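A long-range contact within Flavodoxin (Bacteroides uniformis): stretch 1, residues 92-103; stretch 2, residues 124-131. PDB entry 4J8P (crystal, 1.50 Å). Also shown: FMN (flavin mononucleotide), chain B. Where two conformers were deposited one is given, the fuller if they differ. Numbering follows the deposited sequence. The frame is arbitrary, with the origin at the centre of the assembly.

Stretch 1, residues 92-103: NLAPRIINTFIE
Stretch 2 124-131: SNAEKELQ

A loop leading into a short helix docks against the start of a second helix through one direct hydrogen bond, four bridging waters and a small apolar patch centred on Leu130, burying 375 Å² in all. Stretch 2 is helical throughout, phi/psi near -60/-45; in stretch 1 extended Leu93 (-138/168), Ala94 (-74/139) and Pro95 (-53/147) lead into the helix that runs to Ile102. The helices point roughly the same way, 31° apart (signed crossing angle -31°), but their axes stay 12.0 Å from each other; the register is set in the loop, where Leu93 CA lies 4.1 Å from Ala126 CA. The methyl of Ala126 packs on the loop backbone, its CB 3.7 Å from Leu93 C and 3.7 Å from Ala94 N.

Asn92 takes a left-handed backbone (67/18), and its N donates to FMN O4 at 2.9 Å. Its carbonyl O accepts a nearly linear hydrogen bond from Asn125 ND2 (2.9 Å, 176°; Asn125 chi1 t, chi2 72°). Asn92 OD1 (chi1 t, chi2 21°) lies 2.8 Å from the O of waters 1 and 2, within donating reach of both; these waters accept from Asn125 N and Ala126 N, both at 2.9 Å, serving amides of the helix's first turn. Water 3 accepts from Ala94 N and donates to Ala126 O, 2.9 Å each. Water 4 accepts from Asn99 ND2 at 3.0 Å and donates weakly to Glu129 O at 3.4 Å.

Leu93 (m, t) points its CA-to-CB bond away, yet CD2 reaches Asn125 ND2 at 3.6 Å and the aliphatic Glu129 CG at 3.7 Å. Further along, buried Leu130 (m, t) fills the gap between helices: the closest pairs are Leu130 CD1 to Ala94 CB at 4.3 Å, Leu130 CD2 to Ile98 CG2 (Ile98 m, m) at 4.1 Å and Leu130 CD2 to Ile102 CD1 (Ile102 m, t) at 3.9 Å, with both Leu130 methyls near Ala94 and Ile98.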

# COMPACT_ATOMS: atom_id res chain seq x y z
N ASN A 92 -4.42 -10.83 -6.38
CA ASN A 92 -4.96 -11.12 -5.04
C ASN A 92 -3.94 -10.83 -3.93
O ASN A 92 -4.13 -11.29 -2.78
CB ASN A 92 -5.41 -12.59 -4.97
CG ASN A 92 -6.43 -12.86 -3.90
OD1 ASN A 92 -7.14 -11.98 -3.42
ND2 ASN A 92 -6.52 -14.11 -3.48
N LEU A 93 -2.90 -10.03 -4.22
CA LEU A 93 -1.85 -9.73 -3.26
C LEU A 93 -1.49 -8.26 -3.31
O LEU A 93 -1.78 -7.56 -4.27
CB LEU A 93 -0.59 -10.56 -3.59
CG LEU A 93 -0.70 -12.08 -3.34
CD1 LEU A 93 0.39 -12.83 -4.13
CD2 LEU A 93 -0.59 -12.38 -1.86
N ALA A 94 -0.71 -7.83 -2.30
CA ALA A 94 -0.10 -6.54 -2.39
C ALA A 94 1.06 -6.65 -3.39
O ALA A 94 1.81 -7.65 -3.37
CB ALA A 94 0.45 -6.13 -1.02
N PRO A 95 1.25 -5.64 -4.24
CA PRO A 95 2.47 -5.63 -5.08
C PRO A 95 3.72 -5.79 -4.20
O PRO A 95 3.75 -5.31 -3.06
CB PRO A 95 2.42 -4.27 -5.77
CG PRO A 95 0.90 -3.94 -5.81
CD PRO A 95 0.46 -4.40 -4.41
N ARG A 96 4.76 -6.45 -4.73
CA ARG A 96 5.96 -6.73 -3.90
C ARG A 96 6.68 -5.48 -3.38
O ARG A 96 7.38 -5.58 -2.37
CB ARG A 96 6.97 -7.59 -4.67
CG ARG A 96 6.33 -8.88 -5.24
CD ARG A 96 5.64 -9.74 -4.17
NE ARG A 96 5.25 -11.04 -4.74
CZ ARG A 96 4.50 -11.94 -4.11
NH1 ARG A 96 3.99 -11.67 -2.90
NH2 ARG A 96 4.27 -13.13 -4.66
N ILE A 97 6.51 -4.32 -4.03
CA ILE A 97 7.16 -3.10 -3.53
C ILE A 97 6.60 -2.77 -2.12
O ILE A 97 7.26 -2.10 -1.35
CB ILE A 97 7.02 -1.94 -4.51
CG1 ILE A 97 7.97 -0.81 -4.11
CG2 ILE A 97 5.53 -1.48 -4.63
CD1 ILE A 97 8.00 0.31 -5.08
N ILE A 98 5.38 -3.25 -1.79
CA ILE A 98 4.84 -3.00 -0.43
C ILE A 98 5.68 -3.76 0.59
O ILE A 98 5.97 -3.23 1.67
CB ILE A 98 3.36 -3.41 -0.39
CG1 ILE A 98 2.54 -2.50 -1.35
CG2 ILE A 98 2.82 -3.38 1.10
CD1 ILE A 98 2.68 -0.93 -1.04
N ASN A 99 6.12 -4.98 0.23
CA ASN A 99 7.03 -5.73 1.11
C ASN A 99 8.37 -4.98 1.23
O ASN A 99 8.92 -4.87 2.32
CB ASN A 99 7.25 -7.14 0.58
CG ASN A 99 5.96 -7.91 0.48
OD1 ASN A 99 5.35 -7.96 -0.58
ND2 ASN A 99 5.55 -8.54 1.59
N THR A 100 8.89 -4.43 0.10
CA THR A 100 10.14 -3.68 0.21
C THR A 100 9.98 -2.51 1.18
O THR A 100 10.84 -2.30 2.04
CB THR A 100 10.57 -3.14 -1.16
OG1 THR A 100 10.56 -4.22 -2.09
CG2 THR A 100 12.00 -2.53 -1.11
N PHE A 101 8.86 -1.78 1.05
CA PHE A 101 8.59 -0.63 1.90
C PHE A 101 8.55 -1.04 3.39
O PHE A 101 9.24 -0.42 4.21
CB PHE A 101 7.27 0.02 1.45
CG PHE A 101 6.80 1.14 2.31
CD1 PHE A 101 7.47 2.37 2.31
CD2 PHE A 101 5.73 0.97 3.18
CE1 PHE A 101 7.04 3.42 3.14
CE2 PHE A 101 5.28 2.03 3.98
CZ PHE A 101 5.93 3.24 3.96
N ILE A 102 7.75 -2.05 3.74
CA ILE A 102 7.62 -2.48 5.15
C ILE A 102 8.99 -2.94 5.69
O ILE A 102 9.31 -2.71 6.85
CB ILE A 102 6.54 -3.58 5.26
CG1 ILE A 102 5.17 -2.96 4.93
CG2 ILE A 102 6.55 -4.28 6.64
CD1 ILE A 102 4.03 -4.04 4.71
N GLU A 103 9.77 -3.59 4.83
CA GLU A 103 11.08 -4.11 5.23
C GLU A 103 12.16 -3.03 5.21
O GLU A 103 13.31 -3.35 5.51
CB GLU A 103 11.47 -5.29 4.34
CG GLU A 103 10.55 -6.48 4.63
CD GLU A 103 10.68 -7.65 3.67
OE1 GLU A 103 11.67 -7.69 2.91
OE2 GLU A 103 9.79 -8.53 3.70
N SER A 124 -9.13 -9.15 1.22
CA SER A 124 -8.92 -10.16 2.24
C SER A 124 -7.62 -10.92 2.13
O SER A 124 -6.88 -10.98 3.11
CB SER A 124 -10.08 -11.15 2.25
OG SER A 124 -11.24 -10.39 2.51
N ASN A 125 -7.32 -11.51 0.96
CA ASN A 125 -6.08 -12.28 0.87
C ASN A 125 -4.84 -11.41 1.01
O ASN A 125 -3.87 -11.80 1.69
CB ASN A 125 -6.05 -13.06 -0.43
CG ASN A 125 -4.91 -14.04 -0.48
OD1 ASN A 125 -4.93 -15.06 0.21
ND2 ASN A 125 -3.90 -13.71 -1.29
N ALA A 126 -4.83 -10.27 0.33
CA ALA A 126 -3.66 -9.38 0.37
C ALA A 126 -3.37 -8.96 1.80
O ALA A 126 -2.23 -9.03 2.28
CB ALA A 126 -3.93 -8.16 -0.49
N GLU A 127 -4.43 -8.56 2.50
CA GLU A 127 -4.30 -8.17 3.90
C GLU A 127 -3.82 -9.37 4.76
O GLU A 127 -2.95 -9.21 5.64
CB GLU A 127 -5.69 -7.71 4.35
CG GLU A 127 -5.82 -7.52 5.83
CD GLU A 127 -7.17 -6.94 6.21
OE1 GLU A 127 -8.22 -7.49 5.81
OE2 GLU A 127 -7.15 -5.98 7.00
N LYS A 128 -4.44 -10.55 4.60
CA LYS A 128 -4.03 -11.70 5.43
C LYS A 128 -2.56 -12.06 5.20
O LYS A 128 -1.84 -12.37 6.15
CB LYS A 128 -4.93 -12.89 5.11
CG LYS A 128 -4.80 -14.02 6.16
CD LYS A 128 -5.18 -13.60 7.62
CE LYS A 128 -6.53 -12.91 7.76
NZ LYS A 128 -6.72 -12.32 9.13
N GLU A 129 -2.10 -12.03 3.93
CA GLU A 129 -0.69 -12.34 3.67
C GLU A 129 0.23 -11.31 4.34
O GLU A 129 1.24 -11.70 4.91
CB GLU A 129 -0.42 -12.42 2.17
CG GLU A 129 -0.98 -13.68 1.56
CD GLU A 129 -0.07 -14.89 1.63
OE1 GLU A 129 1.07 -14.77 2.13
OE2 GLU A 129 -0.48 -15.96 1.12
N LEU A 130 -0.16 -10.01 4.34
CA LEU A 130 0.69 -9.02 5.03
C LEU A 130 0.71 -9.29 6.53
O LEU A 130 1.78 -9.21 7.15
CB LEU A 130 0.19 -7.60 4.76
CG LEU A 130 0.41 -7.06 3.33
CD1 LEU A 130 -0.31 -5.71 3.20
CD2 LEU A 130 1.91 -6.82 3.04
N GLN A 131 -0.46 -9.57 7.13
CA GLN A 131 -0.48 -9.83 8.58
C GLN A 131 0.40 -11.03 8.93
O GLN A 131 1.08 -11.03 9.96
CB GLN A 131 -1.91 -10.14 9.03
CG GLN A 131 -2.87 -8.94 8.90
CD GLN A 131 -4.31 -9.36 9.12
OE1 GLN A 131 -4.60 -10.55 9.33
NE2 GLN A 131 -5.24 -8.41 9.15
N1 FMN B . -7.61 -6.47 -9.93
C2 FMN B . -8.31 -7.43 -9.25
O2 FMN B . -9.52 -7.32 -9.00
N3 FMN B . -7.68 -8.63 -8.89
C4 FMN B . -6.37 -8.97 -9.20
O4 FMN B . -5.90 -10.03 -8.77
C4A FMN B . -5.66 -7.97 -10.00
N5 FMN B . -4.46 -8.28 -10.45
C5A FMN B . -3.79 -7.32 -11.21
C6 FMN B . -2.49 -7.61 -11.64
C7 FMN B . -1.73 -6.67 -12.32
C7M FMN B . -0.29 -6.97 -12.63
C8 FMN B . -2.29 -5.40 -12.61
C8M FMN B . -1.48 -4.32 -13.28
C9 FMN B . -3.59 -5.13 -12.20
C9A FMN B . -4.35 -6.06 -11.50
N10 FMN B . -5.67 -5.79 -11.03
C10 FMN B . -6.36 -6.72 -10.29
C1' FMN B . -6.27 -4.47 -11.31
C2' FMN B . -5.84 -3.39 -10.32
O2' FMN B . -5.88 -3.84 -8.97
C3' FMN B . -6.68 -2.12 -10.42
O3' FMN B . -6.82 -1.73 -11.80
C4' FMN B . -6.10 -0.98 -9.57
O4' FMN B . -7.16 -0.06 -9.28
C5' FMN B . -4.99 -0.26 -10.31
O5' FMN B . -4.49 0.71 -9.38
P FMN B . -3.38 1.77 -9.69
O1P FMN B . -2.07 1.19 -10.08
O2P FMN B . -3.31 2.58 -8.42
O3P FMN B . -3.94 2.68 -10.80
O HOH W 1 -9.01 -11.74 -1.36
O HOH W 2 -6.60 -9.68 -1.87
O HOH W 3 -0.33 -9.31 0.17
O HOH W 4 3.41 -10.31 2.65